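Local coordinates for protein hemin degrading factor (Pseudomonas aeruginosa, PDB 4MF9) that binds heme and probably serves in heme trafficking and heme degradation in this bacterium, at residues A[52-55]-A[56-60]; A[156-159]-A[160-163]. All blocks are in the same frame, centred on the assembly; numbering follows the deposited sequence.

Contact 1. Residues A[52-55]-A[56-60]; sequences ASRV and GIDAV
The carbonyl oxygen of Arg54 accepts three backbone N-H groups, from Ile57, Asp58 and Ala59, as the chain turns from 52-55 into 56-60. The shortest of these bonds is Ile57 N to Arg54 O, 2.9 Å. Asp58 N lies nearly along the C=O axis, 3.2 Å from Arg54 O. Ile57 N and Ala59 N both approach from above the carbonyl plane. A bond of 3.2 Å from Gly56 N to Ala59 O and a CA-H...O contact from Val55 CA to the same Ala59 O also link the two sides of the turn, and Val55 and Ala59 form a single beta bridge. Gly56 takes a left-handed backbone conformation (phi 88°) as the chain reverses.

The side chains of Arg54 and Asp58 join the same two residues again, by a salt bridge. Arg54 uses its NE side. NE meets Asp58 OD1 at 2.9 Å, almost exactly in the guanidinium plane and on the syn side of the carboxylate. NH2 meets Asp58 OD2 at 2.6 Å, from above the carboxylate plane. The two planes are 31° apart, so the pair is twisted. The Arg54 chain bends at chi3 (65°), which brings NE to the carboxylate. Two bonds to two oxygens fix the rotation of the guanidinium. NH2 also forms a salt bridge with Glu132, so it has a second acidic partner. Nearer the backbone, Arg54 CB packs on Ala59 CB at 3.7 Å. Ile57 CB comes close to Arg54 O. Trp24 of helix 17-30 also touches Arg54.

A type I beta turn from Ala52 to Val55 runs into this arrangement and shares Arg54 and Val55 with it. Together they form a tight helix-to-strand connection, from helix 47-52 into edge strand 59-62, with an arginine-aspartate salt bridge across the turn.

Contact 2. Residues A[156-159]-A[160-163]; sequences FLAE and ASDV
Ala158 and Ser161 are joined by two hydrogen bonds across a type I beta turn. Ala158 N donates to Ser161 OG at 2.8 Å, with an N-H...O angle of 160°. In return, Ser161 N donates to Ala158 O at 3.2 Å. This second bond is nearly straight at the hydrogen (171°), but the donor sits well above the carbonyl plane. The OG is turned back to the strand end because it lies beside its own backbone N, anti to the carbonyl carbon (chi1 -56°). The same OG is hydrogen-bonded to Pro78 O, so the buried hydroxyl has partners in two parts of the chain.

Leu157 packs beside the serine: its CG is 3.7 Å from Ser161 CB, and its CA is 3.3 Å from Ser161 OG. One methyl, Leu157 CD2, also reaches Ser161 CB, at 3.9 Å. Glu159 and Ala160 form the exposed corner of the turn. Glu159 N is buried by the fold of the turn and has no partner in the model.

The turn follows strand 151-157 and leads to helix 166-173. Phe156 and Leu157 pair by backbone with Met80 and Arg140, respectively, on the flanking strands 78-84 and 138-146. Asp162 has a further backbone hydrogen bond, to Leu76.

How the contacts relate
Contact 1 comes first along the chain and contact 2 about a hundred residues later, both within the first of the two HemS/ChuX domains. Their centres are about 21 Å apart, and their nearest atoms are about 8 Å apart without touching. Both reach the same antiparallel sheet. Contact 1 brings the chain into its edge strand 59-62, and contact 2 takes it out of strand 151-157. Strands 124-133 and 138-146 lie between these two. Each contact is thus a junction between strand and helix: helix 47-52 before one, helix 166-173 after the other. Both lie away from the heme pocket, as local chain connections at the ends of strands of one sheet.

Contact 1. Residues A[52-55]-A[56-60]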
ATOM      1  N   ALA A  52      19.175   7.118  -4.117  1.00 18.11           N
ATOM      2  CA  ALA A  52      20.527   7.113  -3.568  1.00 21.56           C
ATOM      3  C   ALA A  52      21.480   7.957  -4.417  1.00 20.39           C
ATOM      4  O   ALA A  52      22.465   8.473  -3.908  1.00 19.65           O
ATOM      5  CB  ALA A  52      21.047   5.698  -3.423  1.00 21.72           C
ATOM      6  N   SER A  53      21.193   8.112  -5.705  1.00 20.95           N
ATOM      7  CA  SER A  53      22.041   8.978  -6.534  1.00 25.47           C
ATOM      8  C   SER A  53      21.899  10.445  -6.118  1.00 19.22           C
ATOM      9  O   SER A  53      22.690  11.297  -6.537  1.00 20.93           O
ATOM     10  CB  SER A  53      21.707   8.818  -8.018  1.00 21.57           C
ATOM     11  OG  SER A  53      20.601   9.620  -8.370  1.00 19.79           O
ATOM     12  N   ARG A  54      20.865  10.748  -5.343  1.00 16.85           N
ATOM     13  CA  ARG A  54      20.591  12.053  -4.782  1.00 14.15           C
ATOM     14  C   ARG A  54      21.379  12.426  -3.515  1.00 18.24           C
ATOM     15  O   ARG A  54      21.387  13.544  -3.120  1.00 16.65           O
ATOM     16  CB  ARG A  54      19.080  12.215  -4.499  1.00 14.27           C
ATOM     17  CG  ARG A  54      18.183  12.076  -5.718  1.00 20.20           C
ATOM     18  CD  ARG A  54      16.710  12.247  -5.438  1.00 17.73           C
ATOM     19  NE  ARG A  54      16.379  13.578  -5.008  1.00 18.63           N
ATOM     20  CZ  ARG A  54      15.185  14.113  -5.164  1.00 23.74           C
ATOM     21  NH1 ARG A  54      14.229  13.390  -5.695  1.00 20.94           N
ATOM     22  NH2 ARG A  54      14.946  15.340  -4.823  1.00 20.18           N
ATOM     23  N   VAL A  55      21.976  11.449  -2.873  1.00 14.93           N
ATOM     24  CA  VAL A  55      22.619  11.694  -1.584  1.00 16.62           C
ATOM     25  C   VAL A  55      23.802  12.646  -1.746  1.00 17.13           C
ATOM     26  O   VAL A  55      24.615  12.489  -2.656  1.00 19.56           O
ATOM     27  CB  VAL A  55      23.064  10.390  -0.915  1.00 20.01           C
ATOM     28  CG1 VAL A  55      23.811  10.678   0.376  1.00 23.00           C
ATOM     29  CG2 VAL A  55      21.854   9.512  -0.636  1.00 19.78           C
ATOM     30  N   GLY A  56      23.876  13.649  -0.878  1.00 13.73           N
ATOM     31  CA  GLY A  56      24.909  14.667  -0.990  1.00 20.57           C
ATOM     32  C   GLY A  56      24.466  15.801  -1.891  1.00 20.95           C
ATOM     33  O   GLY A  56      25.130  16.829  -1.966  1.00 20.34           O
ATOM     34  N   ILE A  57      23.347  15.631  -2.572  1.00 16.32           N
ATOM     35  CA  ILE A  57      22.752  16.693  -3.321  1.00 17.76           C
ATOM     36  C   ILE A  57      21.525  17.291  -2.649  1.00 22.37           C
ATOM     37  O   ILE A  57      21.581  18.399  -2.168  1.00 19.96           O
ATOM     38  CB  ILE A  57      22.455  16.253  -4.741  1.00 19.00           C
ATOM     39  CG1 ILE A  57      23.724  15.884  -5.443  1.00 20.84           C
ATOM     40  CG2 ILE A  57      21.730  17.307  -5.550  1.00 20.92           C
ATOM     41  CD1 ILE A  57      23.504  15.106  -6.685  1.00 23.34           C
ATOM     42  N   ASP A  58      20.441  16.521  -2.575  1.00 16.49           N
ATOM     43  CA  ASP A  58      19.284  16.919  -1.774  1.00 17.45           C
ATOM     44  C   ASP A  58      18.666  15.780  -0.941  1.00 16.06           C
ATOM     45  O   ASP A  58      17.558  15.925  -0.426  1.00 18.81           O
ATOM     46  CB  ASP A  58      18.210  17.591  -2.634  1.00 15.86           C
ATOM     47  CG  ASP A  58      17.664  16.684  -3.719  1.00 19.21           C
ATOM     48  OD1 ASP A  58      18.098  15.516  -3.815  1.00 20.48           O
ATOM     49  OD2 ASP A  58      16.782  17.143  -4.484  1.00 17.82           O
ATOM     50  N   ALA A  59      19.381  14.664  -0.819  1.00 11.48           N
ATOM     51  CA  ALA A  59      18.960  13.546   0.032  1.00 15.23           C
ATOM     52  C   ALA A  59      20.008  13.182   1.078  1.00 15.82           C
ATOM     53  O   ALA A  59      21.207  13.344   0.849  1.00 20.07           O
ATOM     54  CB  ALA A  59      18.631  12.321  -0.816  1.00 11.80           C
ATOM     55  N   VAL A  60      19.545  12.686   2.224  1.00 13.56           N
ATOM     56  CA  VAL A  60      20.410  12.150   3.276  1.00 14.83           C
ATOM     57  C   VAL A  60      19.982  10.705   3.550  1.00 19.01           C
ATOM     58  O   VAL A  60      18.781  10.414   3.670  1.00 14.49           O
ATOM     59  CB  VAL A  60      20.312  12.980   4.587  1.00 15.35           C
ATOM     60  CG1 VAL A  60      21.103  12.317   5.717  1.00 16.07           C
ATOM     61  CG2 VAL A  60      20.779  14.422   4.375  1.00 15.62           C
TER

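Contact 2. Residues A[156-159]-A[160-163]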
ATOM      1  N   PHE A 156       5.271  12.342   3.398  1.00 10.81           N
ATOM      2  CA  PHE A 156       5.552  13.672   2.891  1.00 14.89           C
ATOM      3  C   PHE A 156       5.149  14.724   3.903  1.00 15.34           C
ATOM      4  O   PHE A 156       4.057  14.664   4.468  1.00 13.29           O
ATOM      5  CB  PHE A 156       4.801  13.892   1.574  1.00 11.76           C
ATOM      6  CG  PHE A 156       5.473  13.267   0.386  1.00 15.22           C
ATOM      7  CD1 PHE A 156       5.287  11.919   0.097  1.00 13.02           C
ATOM      8  CD2 PHE A 156       6.300  14.024  -0.440  1.00 12.14           C
ATOM      9  CE1 PHE A 156       5.915  11.336  -0.996  1.00 13.35           C
ATOM     10  CE2 PHE A 156       6.920  13.447  -1.535  1.00 11.33           C
ATOM     11  CZ  PHE A 156       6.727  12.100  -1.815  1.00 10.01           C
ATOM     12  N   LEU A 157       6.032  15.686   4.147  1.00 15.09           N
ATOM     13  CA  LEU A 157       5.635  16.848   4.929  1.00 16.76           C
ATOM     14  C   LEU A 157       4.645  17.689   4.113  1.00 18.50           C
ATOM     15  O   LEU A 157       4.780  17.825   2.898  1.00 21.02           O
ATOM     16  CB  LEU A 157       6.849  17.667   5.368  1.00 19.97           C
ATOM     17  CG  LEU A 157       7.506  17.278   6.692  1.00 17.02           C
ATOM     18  CD1 LEU A 157       8.305  15.974   6.587  1.00 14.53           C
ATOM     19  CD2 LEU A 157       8.383  18.425   7.177  1.00 18.49           C
ATOM     20  N   ALA A 158       3.663  18.251   4.750  1.00 20.62           N
ATOM     21  CA  ALA A 158       2.730  19.074   4.048  1.00 28.99           C
ATOM     22  C   ALA A 158       2.560  20.437   4.701  1.00 28.75           C
ATOM     23  O   ALA A 158       3.349  20.817   5.496  1.00 30.67           O
ATOM     24  CB  ALA A 158       1.428  18.363   3.868  1.00 31.04           C
ATOM     25  N   GLU A 159       1.511  21.090   4.336  1.00 35.66           N
ATOM     26  CA  GLU A 159       1.255  22.475   4.644  1.00 37.17           C
ATOM     27  C   GLU A 159       1.336  22.672   6.144  1.00 38.64           C
ATOM     28  O   GLU A 159       1.831  23.668   6.602  1.00 45.50           O
ATOM     29  CB  GLU A 159      -0.182  22.680   4.212  1.00 44.70           C
ATOM     30  CG  GLU A 159      -0.443  22.561   2.733  1.00 49.14           C
ATOM     31  CD  GLU A 159      -0.782  21.177   2.188  1.00 55.74           C
ATOM     32  OE1 GLU A 159      -0.747  21.059   0.964  1.00 50.91           O
ATOM     33  OE2 GLU A 159      -1.066  20.208   2.916  1.00 46.89           O
ATOM     34  N   ALA A 160       0.899  21.665   6.888  1.00 32.50           N
ATOM     35  CA  ALA A 160       0.606  21.698   8.320  1.00 27.30           C
ATOM     36  C   ALA A 160       1.606  20.916   9.175  1.00 30.66           C
ATOM     37  O   ALA A 160       1.372  20.701  10.369  1.00 30.02           O
ATOM     38  CB  ALA A 160      -0.807  21.198   8.577  1.00 27.63           C
ATOM     39  N   SER A 161       2.707  20.478   8.568  1.00 28.27           N
ATOM     40  CA  SER A 161       3.740  19.751   9.309  1.00 26.13           C
ATOM     41  C   SER A 161       4.572  20.693  10.172  1.00 27.82           C
ATOM     42  O   SER A 161       4.716  21.868   9.845  1.00 31.86           O
ATOM     43  CB  SER A 161       4.664  18.999   8.350  1.00 23.28           C
ATOM     44  OG  SER A 161       3.942  18.122   7.506  1.00 22.96           O
ATOM     45  N   ASP A 162       5.176  20.161  11.219  1.00 27.81           N
ATOM     46  CA  ASP A 162       6.060  20.961  12.058  1.00 30.06           C
ATOM     47  C   ASP A 162       7.450  20.995  11.450  1.00 32.92           C
ATOM     48  O   ASP A 162       8.314  20.239  11.756  1.00 34.65           O
ATOM     49  CB  ASP A 162       6.123  20.459  13.491  1.00 34.03           C
ATOM     50  CG  ASP A 162       7.087  21.260  14.342  1.00 37.14           C
ATOM     51  OD1 ASP A 162       7.488  22.318  13.910  1.00 41.73           O
ATOM     52  OD2 ASP A 162       7.454  20.828  15.409  1.00 38.76           O
ATOM     53  N   VAL A 163       7.697  21.957  10.594  1.00 35.10           N
ATOM     54  CA  VAL A 163       8.917  21.979   9.831  1.00 32.89           C
ATOM     55  C   VAL A 163      10.146  21.989  10.714  1.00 33.13           C
ATOM     56  O   VAL A 163      11.147  21.517  10.338  1.00 32.88           O
ATOM     57  CB  VAL A 163       8.913  23.118   8.796  1.00 40.63           C
ATOM     58  CG1 VAL A 163      10.044  22.979   7.817  1.00 35.93           C
ATOM     59  CG2 VAL A 163       7.585  23.144   8.062  1.00 33.52           C
TER